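Local atomic coordinates of cysteine hydrolase (Pseudomonas syringae pv. phaseolicola 1448A, PDB entry 3IRV), a protein that probably acts as a hydrolase of the isochorismatase-like cysteine hydrolase family. Residues L13-I18 and E206-A211; T23-V28 and A63-I68; A47-P52 and A173-D178; D140-C145 and R163-I168. One frame throughout, in Å; residues are numbered along the deposited sequence. Where two conformers were deposited one is given.

Contact 1 of 4, residues L13-I18 and E206-A211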
loop_
_atom_site.group_PDB
_atom_site.type_symbol
_atom_site.label_atom_id
_atom_site.label_comp_id
_atom_site.label_asym_id
_atom_site.label_seq_id
_atom_site.Cartn_x
_atom_site.Cartn_y
_atom_site.Cartn_z
ATOM N N LEU A 13 12.787 -5.185 -15.559
ATOM C CA LEU A 13 12.168 -3.938 -15.152
ATOM C C LEU A 13 11.089 -3.569 -16.159
ATOM O O LEU A 13 11.223 -3.834 -17.365
ATOM C CB LEU A 13 13.228 -2.839 -15.094
ATOM C CG LEU A 13 14.213 -3.059 -13.943
ATOM C CD1 LEU A 13 15.351 -2.046 -13.997
ATOM C CD2 LEU A 13 13.491 -2.963 -12.609
ATOM N N VAL A 14 10.014 -2.957 -15.671
ATOM C CA VAL A 14 8.903 -2.564 -16.544
ATOM C C VAL A 14 9.082 -1.125 -17.014
ATOM O O VAL A 14 9.500 -0.270 -16.245
ATOM C CB VAL A 14 7.526 -2.746 -15.823
ATOM C CG1 VAL A 14 6.418 -2.106 -16.630
ATOM C CG2 VAL A 14 7.215 -4.228 -15.617
ATOM N N ARG A 15 8.802 -0.866 -18.289
ATOM C CA ARG A 15 8.810 0.492 -18.821
ATOM C C ARG A 15 7.488 0.691 -19.554
ATOM O O ARG A 15 7.099 -0.148 -20.373
ATOM C CB ARG A 15 9.961 0.677 -19.826
ATOM C CG ARG A 15 11.369 0.360 -19.316
ATOM C CD ARG A 15 11.956 1.534 -18.557
ATOM N NE ARG A 15 13.075 1.133 -17.718
ATOM C CZ ARG A 15 13.338 1.642 -16.523
ATOM N NH1 ARG A 15 12.564 2.597 -16.008
ATOM N NH2 ARG A 15 14.375 1.182 -15.830
ATOM N N TRP A 16 6.816 1.804 -19.293
ATOM C CA TRP A 16 5.556 2.060 -19.975
ATOM C C TRP A 16 5.735 3.093 -21.067
ATOM O O TRP A 16 6.205 4.201 -20.792
ATOM C CB TRP A 16 4.495 2.569 -19.003
ATOM C CG TRP A 16 4.215 1.707 -17.808
ATOM C CD1 TRP A 16 4.367 2.056 -16.515
ATOM C CD2 TRP A 16 3.706 0.364 -17.809
ATOM N NE1 TRP A 16 3.971 1.041 -15.687
ATOM C CE2 TRP A 16 3.565 -0.020 -16.456
ATOM C CE3 TRP A 16 3.352 -0.546 -18.821
ATOM C CZ2 TRP A 16 3.087 -1.277 -16.074
ATOM C CZ3 TRP A 16 2.869 -1.798 -18.448
ATOM C CH2 TRP A 16 2.731 -2.148 -17.086
ATOM N N PRO A 17 5.285 2.759 -22.289
ATOM C CA PRO A 17 5.383 3.740 -23.370
ATOM C C PRO A 17 4.365 4.856 -23.161
ATOM O O PRO A 17 3.207 4.583 -22.857
ATOM C CB PRO A 17 5.108 2.917 -24.629
ATOM C CG PRO A 17 4.367 1.699 -24.178
ATOM C CD PRO A 17 4.663 1.487 -22.703
ATOM N N ILE A 18 4.803 6.104 -23.280
ATOM C CA ILE A 18 3.960 7.256 -22.989
ATOM C C ILE A 18 3.170 7.731 -24.219
ATOM O O ILE A 18 3.742 8.115 -25.245
ATOM C CB ILE A 18 4.804 8.417 -22.379
ATOM C CG1 ILE A 18 5.348 8.024 -20.994
ATOM C CG2 ILE A 18 4.015 9.702 -22.300
ATOM C CD1 ILE A 18 4.520 8.511 -19.835
ATOM N N GLU A 206 6.581 1.031 -12.993
ATOM C CA GLU A 206 7.888 1.503 -13.461
ATOM C C GLU A 206 8.467 2.499 -12.457
ATOM O O GLU A 206 7.733 3.310 -11.901
ATOM C CB GLU A 206 7.755 2.235 -14.799
ATOM C CG GLU A 206 9.080 2.854 -15.248
ATOM C CD GLU A 206 9.078 3.451 -16.634
ATOM O OE1 GLU A 206 8.003 3.555 -17.289
ATOM O OE2 GLU A 206 10.203 3.802 -17.076
ATOM N N VAL A 207 9.781 2.458 -12.253
ATOM C CA VAL A 207 10.468 3.563 -11.596
ATOM C C VAL A 207 11.447 4.188 -12.603
ATOM O O VAL A 207 12.217 3.455 -13.257
ATOM C CB VAL A 207 11.229 3.093 -10.319
ATOM C CG1 VAL A 207 11.987 4.280 -9.679
ATOM C CG2 VAL A 207 10.238 2.514 -9.308
ATOM N N THR A 208 11.383 5.515 -12.768
ATOM C CA THR A 208 12.351 6.198 -13.614
ATOM C C THR A 208 12.571 7.601 -13.076
ATOM O O THR A 208 11.972 7.960 -12.060
ATOM C CB THR A 208 11.909 6.224 -15.110
ATOM O OG1 THR A 208 13.005 6.657 -15.938
ATOM C CG2 THR A 208 10.722 7.146 -15.324
ATOM N N THR A 209 13.452 8.368 -13.724
ATOM C CA THR A 209 13.714 9.741 -13.269
ATOM C C THR A 209 12.783 10.743 -13.926
ATOM O O THR A 209 12.235 10.501 -15.029
ATOM C CB THR A 209 15.157 10.194 -13.570
ATOM O OG1 THR A 209 15.358 10.164 -14.985
ATOM C CG2 THR A 209 16.149 9.262 -12.882
ATOM N N THR A 210 12.636 11.891 -13.266
ATOM C CA THR A 210 11.870 12.993 -13.838
ATOM C C THR A 210 12.384 13.372 -15.226
ATOM O O THR A 210 11.591 13.508 -16.166
ATOM C CB THR A 210 11.919 14.230 -12.926
ATOM O OG1 THR A 210 11.422 13.865 -11.642
ATOM C CG2 THR A 210 11.050 15.350 -13.471
ATOM N N ALA A 211 13.709 13.487 -15.351
ATOM C CA ALA A 211 14.319 13.881 -16.640
ATOM C C ALA A 211 13.966 12.902 -17.747
ATOM O O ALA A 211 13.611 13.309 -18.851
ATOM C CB ALA A 211 15.835 14.027 -16.521
HETATM O O HOH W 1 11.042 0.063 -13.780
HETATM O O HOH W 2 13.580 1.191 -13.030
#

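Contact 2 of 4, residues T23-V28 and A63-I68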
loop_
_atom_site.group_PDB
_atom_site.type_symbol
_atom_site.label_atom_id
_atom_site.label_comp_id
_atom_site.label_asym_id
_atom_site.label_seq_id
_atom_site.Cartn_x
_atom_site.Cartn_y
_atom_site.Cartn_z
ATOM N N THR A 23 -2.222 9.884 -20.688
ATOM C CA THR A 23 -1.329 10.004 -19.534
ATOM C C THR A 23 -1.745 11.179 -18.646
ATOM O O THR A 23 -2.220 12.205 -19.149
ATOM C CB THR A 23 0.121 10.213 -20.027
ATOM O OG1 THR A 23 0.464 9.118 -20.880
ATOM C CG2 THR A 23 1.150 10.241 -18.879
ATOM N N ALA A 24 -1.571 11.028 -17.327
ATOM C CA ALA A 24 -1.720 12.162 -16.432
ATOM C C ALA A 24 -0.581 12.172 -15.426
ATOM O O ALA A 24 -0.070 11.122 -15.057
ATOM C CB ALA A 24 -3.010 12.083 -15.681
ATOM N N VAL A 25 -0.255 13.369 -14.945
ATOM C CA VAL A 25 0.696 13.524 -13.833
ATOM C C VAL A 25 -0.101 13.737 -12.572
ATOM O O VAL A 25 -1.031 14.543 -12.557
ATOM C CB VAL A 25 1.592 14.779 -14.028
ATOM C CG1 VAL A 25 2.432 15.091 -12.765
ATOM C CG2 VAL A 25 2.469 14.592 -15.277
ATOM N N ILE A 26 0.263 13.002 -11.526
ATOM C CA ILE A 26 -0.398 13.163 -10.239
ATOM C C ILE A 26 0.610 13.705 -9.220
ATOM O O ILE A 26 1.642 13.082 -8.929
ATOM C CB ILE A 26 -1.028 11.860 -9.733
ATOM C CG1 ILE A 26 -1.946 11.253 -10.806
ATOM C CG2 ILE A 26 -1.805 12.122 -8.433
ATOM C CD1 ILE A 26 -2.517 9.910 -10.408
ATOM N N VAL A 27 0.315 14.901 -8.699
ATOM C CA VAL A 27 1.189 15.568 -7.721
ATOM C C VAL A 27 0.585 15.353 -6.332
ATOM O O VAL A 27 -0.450 15.956 -5.979
ATOM C CB VAL A 27 1.304 17.088 -7.999
ATOM C CG1 VAL A 27 2.294 17.701 -7.041
ATOM C CG2 VAL A 27 1.739 17.360 -9.478
ATOM N N VAL A 28 1.203 14.454 -5.572
ATOM C CA VAL A 28 0.608 14.013 -4.312
ATOM C C VAL A 28 0.970 14.924 -3.139
ATOM O O VAL A 28 2.151 14.984 -2.736
ATOM C CB VAL A 28 1.041 12.570 -3.989
ATOM C CG1 VAL A 28 0.338 12.077 -2.704
ATOM C CG2 VAL A 28 0.783 11.640 -5.211
ATOM N N ALA A 63 2.736 19.529 -23.397
ATOM C CA ALA A 63 2.344 18.399 -24.221
ATOM C C ALA A 63 0.875 18.003 -24.053
ATOM O O ALA A 63 0.464 16.923 -24.524
ATOM C CB ALA A 63 3.246 17.218 -23.919
ATOM N N GLN A 64 0.114 18.843 -23.344
ATOM C CA GLN A 64 -1.311 18.603 -23.081
ATOM C C GLN A 64 -1.515 17.316 -22.261
ATOM O O GLN A 64 -2.507 16.591 -22.433
ATOM C CB GLN A 64 -2.122 18.577 -24.396
ATOM C CG GLN A 64 -2.621 19.936 -24.887
ATOM C CD GLN A 64 -1.521 20.967 -25.038
ATOM O OE1 GLN A 64 -0.533 20.745 -25.743
ATOM N NE2 GLN A 64 -1.684 22.107 -24.370
ATOM N N VAL A 65 -0.548 17.029 -21.387
ATOM C CA VAL A 65 -0.654 15.912 -20.457
ATOM C C VAL A 65 -1.335 16.496 -19.201
ATOM O O VAL A 65 -0.834 17.465 -18.618
ATOM C CB VAL A 65 0.730 15.323 -20.094
ATOM C CG1 VAL A 65 0.624 14.355 -18.902
ATOM C CG2 VAL A 65 1.340 14.599 -21.304
ATOM N N MET A 66 -2.486 15.937 -18.823
ATOM C CA MET A 66 -3.273 16.469 -17.701
ATOM C C MET A 66 -2.488 16.435 -16.409
ATOM O O MET A 66 -1.815 15.456 -16.124
ATOM C CB MET A 66 -4.584 15.673 -17.521
ATOM C CG MET A 66 -5.460 16.107 -16.317
ATOM S SD MET A 66 -7.143 15.369 -16.277
ATOM C CE MET A 66 -6.679 13.728 -16.735
ATOM N N VAL A 67 -2.555 17.533 -15.654
ATOM C CA VAL A 67 -1.922 17.629 -14.354
ATOM C C VAL A 67 -2.995 17.623 -13.267
ATOM O O VAL A 67 -3.913 18.455 -13.300
ATOM C CB VAL A 67 -1.126 18.939 -14.229
ATOM C CG1 VAL A 67 -0.637 19.133 -12.813
ATOM C CG2 VAL A 67 0.051 18.920 -15.207
ATOM N N ILE A 68 -2.847 16.707 -12.307
ATOM C CA ILE A 68 -3.798 16.552 -11.193
ATOM C C ILE A 68 -3.056 16.701 -9.878
ATOM O O ILE A 68 -2.065 16.014 -9.655
ATOM C CB ILE A 68 -4.444 15.156 -11.214
ATOM C CG1 ILE A 68 -5.177 14.961 -12.549
ATOM C CG2 ILE A 68 -5.389 14.970 -10.003
ATOM C CD1 ILE A 68 -5.624 13.513 -12.872
HETATM O O HOH W 3 -3.591 13.949 -20.690
#

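Contact 3 of 4, residues A47-P52 and A173-D178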
loop_
_atom_site.group_PDB
_atom_site.type_symbol
_atom_site.label_atom_id
_atom_site.label_comp_id
_atom_site.label_asym_id
_atom_site.label_seq_id
_atom_site.Cartn_x
_atom_site.Cartn_y
_atom_site.Cartn_z
ATOM N N ALA A 47 12.032 19.527 0.050
ATOM C CA ALA A 47 12.782 20.657 -0.524
ATOM C C ALA A 47 13.472 20.252 -1.826
ATOM O O ALA A 47 13.517 21.030 -2.788
ATOM C CB ALA A 47 13.792 21.187 0.459
ATOM N N ASP A 48 13.953 19.008 -1.856
ATOM C CA ASP A 48 14.727 18.482 -2.989
ATOM C C ASP A 48 13.906 18.030 -4.195
ATOM O O ASP A 48 14.468 17.760 -5.272
ATOM C CB ASP A 48 15.615 17.332 -2.517
ATOM C CG ASP A 48 16.617 17.782 -1.471
ATOM O OD1 ASP A 48 17.142 18.916 -1.597
ATOM O OD2 ASP A 48 16.849 17.016 -0.521
ATOM N N ILE A 49 12.587 17.951 -4.030
ATOM C CA ILE A 49 11.732 17.536 -5.162
ATOM C C ILE A 49 10.916 18.641 -5.828
ATOM O O ILE A 49 10.264 18.394 -6.845
ATOM C CB ILE A 49 10.791 16.339 -4.801
ATOM C CG1 ILE A 49 9.689 16.758 -3.825
ATOM C CG2 ILE A 49 11.606 15.209 -4.199
ATOM C CD1 ILE A 49 8.629 15.641 -3.689
ATOM N N VAL A 50 10.957 19.855 -5.277
ATOM C CA VAL A 50 10.166 20.933 -5.871
ATOM C C VAL A 50 10.624 21.269 -7.296
ATOM O O VAL A 50 9.796 21.368 -8.219
ATOM C CB VAL A 50 10.188 22.187 -4.977
ATOM C CG1 VAL A 50 9.517 23.354 -5.659
ATOM C CG2 VAL A 50 9.508 21.887 -3.620
ATOM N N GLN A 51 11.934 21.416 -7.486
ATOM C CA GLN A 51 12.474 21.746 -8.817
ATOM C C GLN A 51 12.150 20.687 -9.903
ATOM O O GLN A 51 11.637 21.049 -10.971
ATOM C CB GLN A 51 13.976 22.022 -8.692
ATOM C CG GLN A 51 14.595 22.746 -9.859
ATOM C CD GLN A 51 16.080 23.021 -9.617
ATOM O OE1 GLN A 51 16.942 22.569 -10.376
ATOM N NE2 GLN A 51 16.381 23.747 -8.534
ATOM N N PRO A 52 12.438 19.389 -9.639
ATOM C CA PRO A 52 12.030 18.399 -10.649
ATOM C C PRO A 52 10.534 18.404 -10.946
ATOM O O PRO A 52 10.156 18.258 -12.107
ATOM C CB PRO A 52 12.426 17.046 -10.045
ATOM C CG PRO A 52 12.993 17.309 -8.721
ATOM C CD PRO A 52 13.213 18.778 -8.535
ATOM N N ALA A 173 11.544 12.437 -7.490
ATOM C CA ALA A 173 10.462 13.392 -7.265
ATOM C C ALA A 173 9.396 12.871 -6.305
ATOM O O ALA A 173 8.254 13.331 -6.331
ATOM C CB ALA A 173 9.854 13.871 -8.579
ATOM N N ASN A 174 9.787 11.950 -5.429
ATOM C CA ASN A 174 8.943 11.480 -4.330
ATOM C C ASN A 174 9.786 11.593 -3.080
ATOM O O ASN A 174 10.919 11.108 -3.055
ATOM C CB ASN A 174 8.511 10.014 -4.547
ATOM C CG ASN A 174 7.361 9.890 -5.563
ATOM O OD1 ASN A 174 6.192 10.070 -5.209
ATOM N ND2 ASN A 174 7.701 9.627 -6.831
ATOM N N ALA A 175 9.227 12.219 -2.054
ATOM C CA ALA A 175 9.973 12.526 -0.820
ATOM C C ALA A 175 9.509 11.679 0.359
ATOM O O ALA A 175 8.321 11.662 0.659
ATOM C CB ALA A 175 9.779 14.005 -0.465
ATOM N N ALA A 176 10.454 11.009 1.030
ATOM C CA ALA A 176 10.137 10.189 2.191
ATOM C C ALA A 176 10.537 10.886 3.497
ATOM O O ALA A 176 11.301 11.863 3.492
ATOM C CB ALA A 176 10.833 8.830 2.088
ATOM N N MET A 177 10.014 10.369 4.605
ATOM C CA MET A 177 10.311 10.959 5.902
ATOM C C MET A 177 10.940 9.921 6.820
ATOM O O MET A 177 10.785 8.715 6.622
ATOM C CB MET A 177 9.049 11.567 6.529
ATOM C CG MET A 177 8.061 10.556 7.105
ATOM S SD MET A 177 6.619 11.343 7.862
ATOM C CE MET A 177 7.357 12.663 8.846
ATOM N N ASP A 178 11.713 10.406 7.790
ATOM C CA ASP A 178 12.307 9.544 8.834
ATOM C C ASP A 178 11.185 9.096 9.753
ATOM O O ASP A 178 10.215 9.814 9.908
ATOM C CB ASP A 178 13.274 10.364 9.701
ATOM C CG ASP A 178 14.434 10.963 8.911
ATOM O OD1 ASP A 178 15.199 10.215 8.278
ATOM O OD2 ASP A 178 14.596 12.203 8.942
#

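Contact 4 of 4, residues D140-C145 and R163-I168. With PO4 (phosphate ion), chain C.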
loop_
_atom_site.group_PDB
_atom_site.type_symbol
_atom_site.label_atom_id
_atom_site.label_comp_id
_atom_site.label_asym_id
_atom_site.label_seq_id
_atom_site.Cartn_x
_atom_site.Cartn_y
_atom_site.Cartn_z
ATOM N N ASP A 140 -4.849 5.901 -19.052
ATOM C CA ASP A 140 -4.507 4.598 -18.449
ATOM C C ASP A 140 -3.080 4.547 -17.893
ATOM O O ASP A 140 -2.618 3.492 -17.430
ATOM C CB ASP A 140 -4.757 3.440 -19.431
ATOM C CG ASP A 140 -3.736 3.381 -20.563
ATOM O OD1 ASP A 140 -2.927 4.314 -20.735
ATOM O OD2 ASP A 140 -3.755 2.373 -21.311
ATOM N N THR A 141 -2.395 5.686 -17.953
ATOM C CA THR A 141 -1.018 5.766 -17.502
ATOM C C THR A 141 -0.875 6.977 -16.598
ATOM O O THR A 141 -1.293 8.091 -16.966
ATOM C CB THR A 141 -0.063 5.875 -18.701
ATOM O OG1 THR A 141 -0.301 4.768 -19.585
ATOM C CG2 THR A 141 1.404 5.883 -18.221
ATOM N N ILE A 142 -0.326 6.762 -15.402
ATOM C CA ILE A 142 -0.151 7.861 -14.439
ATOM C C ILE A 142 1.293 7.971 -13.957
ATOM O O ILE A 142 1.937 6.958 -13.676
ATOM C CB ILE A 142 -1.130 7.758 -13.231
ATOM C CG1 ILE A 142 -0.956 6.436 -12.454
ATOM C CG2 ILE A 142 -2.604 7.919 -13.685
ATOM C CD1 ILE A 142 -1.857 6.328 -11.187
ATOM N N ILE A 143 1.768 9.217 -13.843
ATOM C CA ILE A 143 3.130 9.502 -13.371
ATOM C C ILE A 143 2.969 10.098 -11.977
ATOM O O ILE A 143 2.298 11.130 -11.842
ATOM C CB ILE A 143 3.791 10.561 -14.292
ATOM C CG1 ILE A 143 3.949 9.970 -15.704
ATOM C CG2 ILE A 143 5.149 11.006 -13.741
ATOM C CD1 ILE A 143 4.260 11.023 -16.778
ATOM N N VAL A 144 3.583 9.481 -10.958
ATOM C CA VAL A 144 3.322 9.864 -9.570
ATOM C C VAL A 144 4.552 10.547 -8.984
ATOM O O VAL A 144 5.678 10.021 -9.104
ATOM C CB VAL A 144 2.933 8.635 -8.715
ATOM C CG1 VAL A 144 2.828 9.002 -7.225
ATOM C CG2 VAL A 144 1.603 8.034 -9.232
ATOM N N CYS A 145 4.327 11.726 -8.403
ATOM C CA CYS A 145 5.347 12.447 -7.650
ATOM C C CYS A 145 4.710 13.079 -6.421
ATOM O O CYS A 145 3.471 13.088 -6.306
ATOM C CB CYS A 145 5.984 13.514 -8.538
ATOM S SG CYS A 145 4.790 14.810 -9.103
ATOM N N ARG A 163 -6.287 -1.091 -10.144
ATOM C CA ARG A 163 -7.319 -0.650 -11.106
ATOM C C ARG A 163 -6.827 -0.782 -12.561
ATOM O O ARG A 163 -7.499 -0.302 -13.495
ATOM C CB ARG A 163 -7.658 0.801 -10.818
ATOM C CG ARG A 163 -8.525 0.957 -9.586
ATOM C CD ARG A 163 -8.471 2.377 -9.100
ATOM N NE ARG A 163 -9.473 2.633 -8.048
ATOM C CZ ARG A 163 -9.309 2.256 -6.778
ATOM N NH1 ARG A 163 -8.213 1.565 -6.413
ATOM N NH2 ARG A 163 -10.245 2.542 -5.879
ATOM N N GLU A 164 -5.647 -1.419 -12.724
ATOM C CA GLU A 164 -5.037 -1.740 -14.022
ATOM C C GLU A 164 -4.332 -0.528 -14.686
ATOM O O GLU A 164 -3.989 -0.566 -15.870
ATOM C CB GLU A 164 -6.017 -2.450 -14.986
ATOM C CG GLU A 164 -6.433 -3.866 -14.514
ATOM C CD GLU A 164 -5.245 -4.823 -14.333
ATOM O OE1 GLU A 164 -4.365 -4.859 -15.212
ATOM O OE2 GLU A 164 -5.182 -5.548 -13.313
ATOM N N TYR A 165 -4.108 0.542 -13.907
ATOM C CA TYR A 165 -3.343 1.661 -14.451
ATOM C C TYR A 165 -1.885 1.243 -14.586
ATOM O O TYR A 165 -1.370 0.459 -13.779
ATOM C CB TYR A 165 -3.433 2.892 -13.543
ATOM C CG TYR A 165 -4.785 3.577 -13.580
ATOM C CD1 TYR A 165 -5.100 4.476 -14.603
ATOM C CD2 TYR A 165 -5.746 3.315 -12.613
ATOM C CE1 TYR A 165 -6.351 5.112 -14.673
ATOM C CE2 TYR A 165 -6.980 3.965 -12.649
ATOM C CZ TYR A 165 -7.275 4.845 -13.686
ATOM O OH TYR A 165 -8.493 5.484 -13.724
ATOM N N LYS A 166 -1.254 1.780 -15.634
ATOM C CA LYS A 166 0.172 1.676 -15.840
ATOM C C LYS A 166 0.817 2.815 -15.048
ATOM O O LYS A 166 0.657 4.009 -15.391
ATOM C CB LYS A 166 0.455 1.777 -17.346
ATOM C CG LYS A 166 -0.331 0.727 -18.153
ATOM C CD LYS A 166 -0.203 0.913 -19.668
ATOM C CE LYS A 166 -0.893 -0.237 -20.388
ATOM N NZ LYS A 166 -1.258 0.094 -21.795
ATOM N N VAL A 167 1.522 2.467 -13.973
ATOM C CA VAL A 167 2.011 3.492 -13.040
ATOM C C VAL A 167 3.525 3.691 -13.186
ATOM O O VAL A 167 4.285 2.717 -13.224
ATOM C CB VAL A 167 1.687 3.116 -11.581
ATOM C CG1 VAL A 167 2.101 4.261 -10.623
ATOM C CG2 VAL A 167 0.196 2.846 -11.419
ATOM N N ILE A 168 3.936 4.955 -13.261
ATOM C CA ILE A 168 5.353 5.338 -13.290
ATOM C C ILE A 168 5.618 6.171 -12.047
ATOM O O ILE A 168 4.969 7.213 -11.852
ATOM C CB ILE A 168 5.682 6.221 -14.495
ATOM C CG1 ILE A 168 5.347 5.490 -15.797
ATOM C CG2 ILE A 168 7.158 6.597 -14.446
ATOM C CD1 ILE A 168 5.460 6.369 -17.033
HETATM P P PO4 C . -9.242 0.228 -2.996
HETATM O O1 PO4 C . -10.026 1.508 -3.204
HETATM O O2 PO4 C . -8.027 0.259 -3.907
HETATM O O3 PO4 C . -8.797 0.150 -1.547
HETATM O O4 PO4 C . -10.062 -1.007 -3.311
#

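Contact 1 of 4, residues L13-I18 and E206-A211
Glu206 reaches out from strand 206-208 with its chain fully extended, CG anti to the backbone N (chi1 175°), and each of its carboxylate oxygens meets the loop 13-18 differently. OE2 turns its anti lone pair to Arg15: NH1 to Glu206 OE2 is 2.9 Å, a salt bridge lying almost exactly in the guanidinium plane. OE1 receives the backbone instead, Trp16 N to Glu206 OE1 being 2.9 Å and nearly straight (173°), although the N-H arrives from above the carboxylate plane. Arg15 leaves the backbone with CG anti to the carbonyl carbon, then bends at chi2 (-83°), so that a side chain starting away from the strand swings its tip back to it. There NH1 serves a second acceptor, Val207 O at 2.9 Å, approaching that carbonyl from above its plane. The Arg15 and Glu206 side chains cross at about a right angle. Meanwhile the indole of Trp16 slides past Glu206 in the opposite direction, its CD1 3.8 Å from Glu206 CB, while Val14 CG1 sits over the rim of one indole face. Water 1 joins Val14 O to Val207 N, filling in where the two backbones do not bond directly. Arg216, from helix 210-220, forms a further salt bridge to Glu206 OE2, and two arginines sharing one oxygen should favour the ionised carboxylate. Trp16 NE1 bonds to Val167 O, so the loop runs beside strand 206-208, its indole resting on strand 166-170, with Asp86 of the second subunit packed against Val14 and Trp16.

Contact 2 of 4, residues T23-V28 and A63-I68
Val25 holds CG1 anti to the backbone N (chi1 171°), which leaves CG2 beside the N and facing Val65; Val65 has the same rotamer (168°), and the two branches cross at about a right angle, Val25 CG2 to Val65 CG1 being 4.1 Å. Val65 CG1 also lies 4.1 Å from Thr23 CG2. Ile68 has CG1 anti to its carbonyl carbon and extends CD1 to within 4.1 Å of Ala24 CB, while Met66 bends at chi3 to bring CE toward the same methyl. Between them run parallel strands 23-28 and 66-68, in which Val25 uses both backbone polar atoms: its N bonds to Met66 O at 2.9 Å, and its O takes Ile68 N at 2.8 Å. Val27 N to Ile68 O, 2.8 Å, adds the next rung. At the start of the pairing, water 3 replaces a direct bond, accepting from Met66 N and donating to Thr23 O. Helix 130-136 packs on Ala24, Met66 and Ile68, and helix 50-62 on Val25 and Val27. The backbone bonds, each nearly in line with its C=O, satisfy the groups they join and fix the register, whereas the aliphatic branches pack the sheet's two faces against these helices.

Contact 3 of 4, residues A47-P52 and A173-D178
The turn leading into helix 50-62 comes up against the bend of the chain at Ala173, with Ile49 CA and Ala173 CA 4.8 Å apart. Ile49 carries most of the meeting. Its CG1 occupies the crowded position between the backbone N and the carbonyl carbon (chi1 70°), and chi2 then runs extended (170°), which sends the two ends of the side chain to different places. CG2 lies along the backbone of the bend, 3.7 Å from Ala173 CA, and CD1 reaches further along the other segment, 3.8 Å from Ala175 CB. The same CD1 sits 3.5 Å from Ala173 O, so the isoleucine lies against the peptide linking Ala173 to Asn174. Further on, the ring of Pro52 adds a looser touch, its CB 4.3 Å from Ala173 CB. The contact is thus wholly van der Waals. Asn174 points the other way: its ND2 bonds to Leu170 O and Val144 O, tying the bend to strands 166-170 and 141-147. Thr210 of helix 210-220 packs on both Pro52 and Ala173, and the short strand 174-175 pairs with strand 141-147, so the contact joins the beginning of helix 50-62 to the sheet.

Contact 4 of 4, residues D140-C145 and R163-I168
Asp140 opens the first segment with CG in the crowded position between N and carbonyl carbon (chi1 72°), which lays its carboxylate alongside the extended Lys166, the two pointing the same way. Their salt bridge is weak, Asp140 OD2 to Lys166 NZ at 3.4 Å; the other oxygen, OD1, accepts from Thr141 OG1 at 2.9 Å, met from above the carboxylate plane. The backbone bond is firmer, Lys166 N to Asp140 O being 2.8 Å. Tyr165 turns the edge of its ring to the peptide between Asp140 and Thr141, and its OH is held by Asp131. Thr141 lies obliquely across Lys166, with OG1 beside the lysine CB. Ile142 continues the parallel ladder, N to Lys166 O at 2.9 Å and O from Ile168 N; Ile142 CG1, again crowded (chi1 59°), lies 3.9 Å from Val167 CG2. On the opposite face Ile143 runs beside Ile168, Ile143 CG1 to Ile168 CD1 being 4.1 Å. Val144 N gives the last bond between these segments, 2.8 Å from Ile168 O. Arg163 grips a phosphate, probably from the crystallisation liquor, with NH1 and NH2, together with His126 of the same chain and His126 and Arg163 of the second subunit. Strand 141-147, helix 149-162 and strand 166-170 form a classic beta-alpha-beta crossover, the helix ending in a Schellman motif at Glu164, as expected of the parallel alpha/beta fold of isochorismatase-like hydrolases.

All four contacts bear on one parallel sheet. Contacts 2 and 4 are neighbours, centres about 10 Å apart, because strands 23-28 and 141-147 pair directly, with Ile26 N 2.8 Å from Ile143 O and Val28 N 2.7 Å from Cys145 O. Contact 1 lies equally near contact 4, also about 10 Å between centres, where Glu206 N is 2.9 Å from Val167 O. Contact 1 brushes contact 2 as well, Ile18 CG2 lying 3.9 Å from Thr23 OG1. Contact 3 is more remote, its centre about 18 Å from the centres of contacts 1 and 2 and about 19 Å from that of contact 4, yet Ala173 O comes within 3.2 Å of Cys145 CB. Contacts 1 and 4 also touch the second subunit.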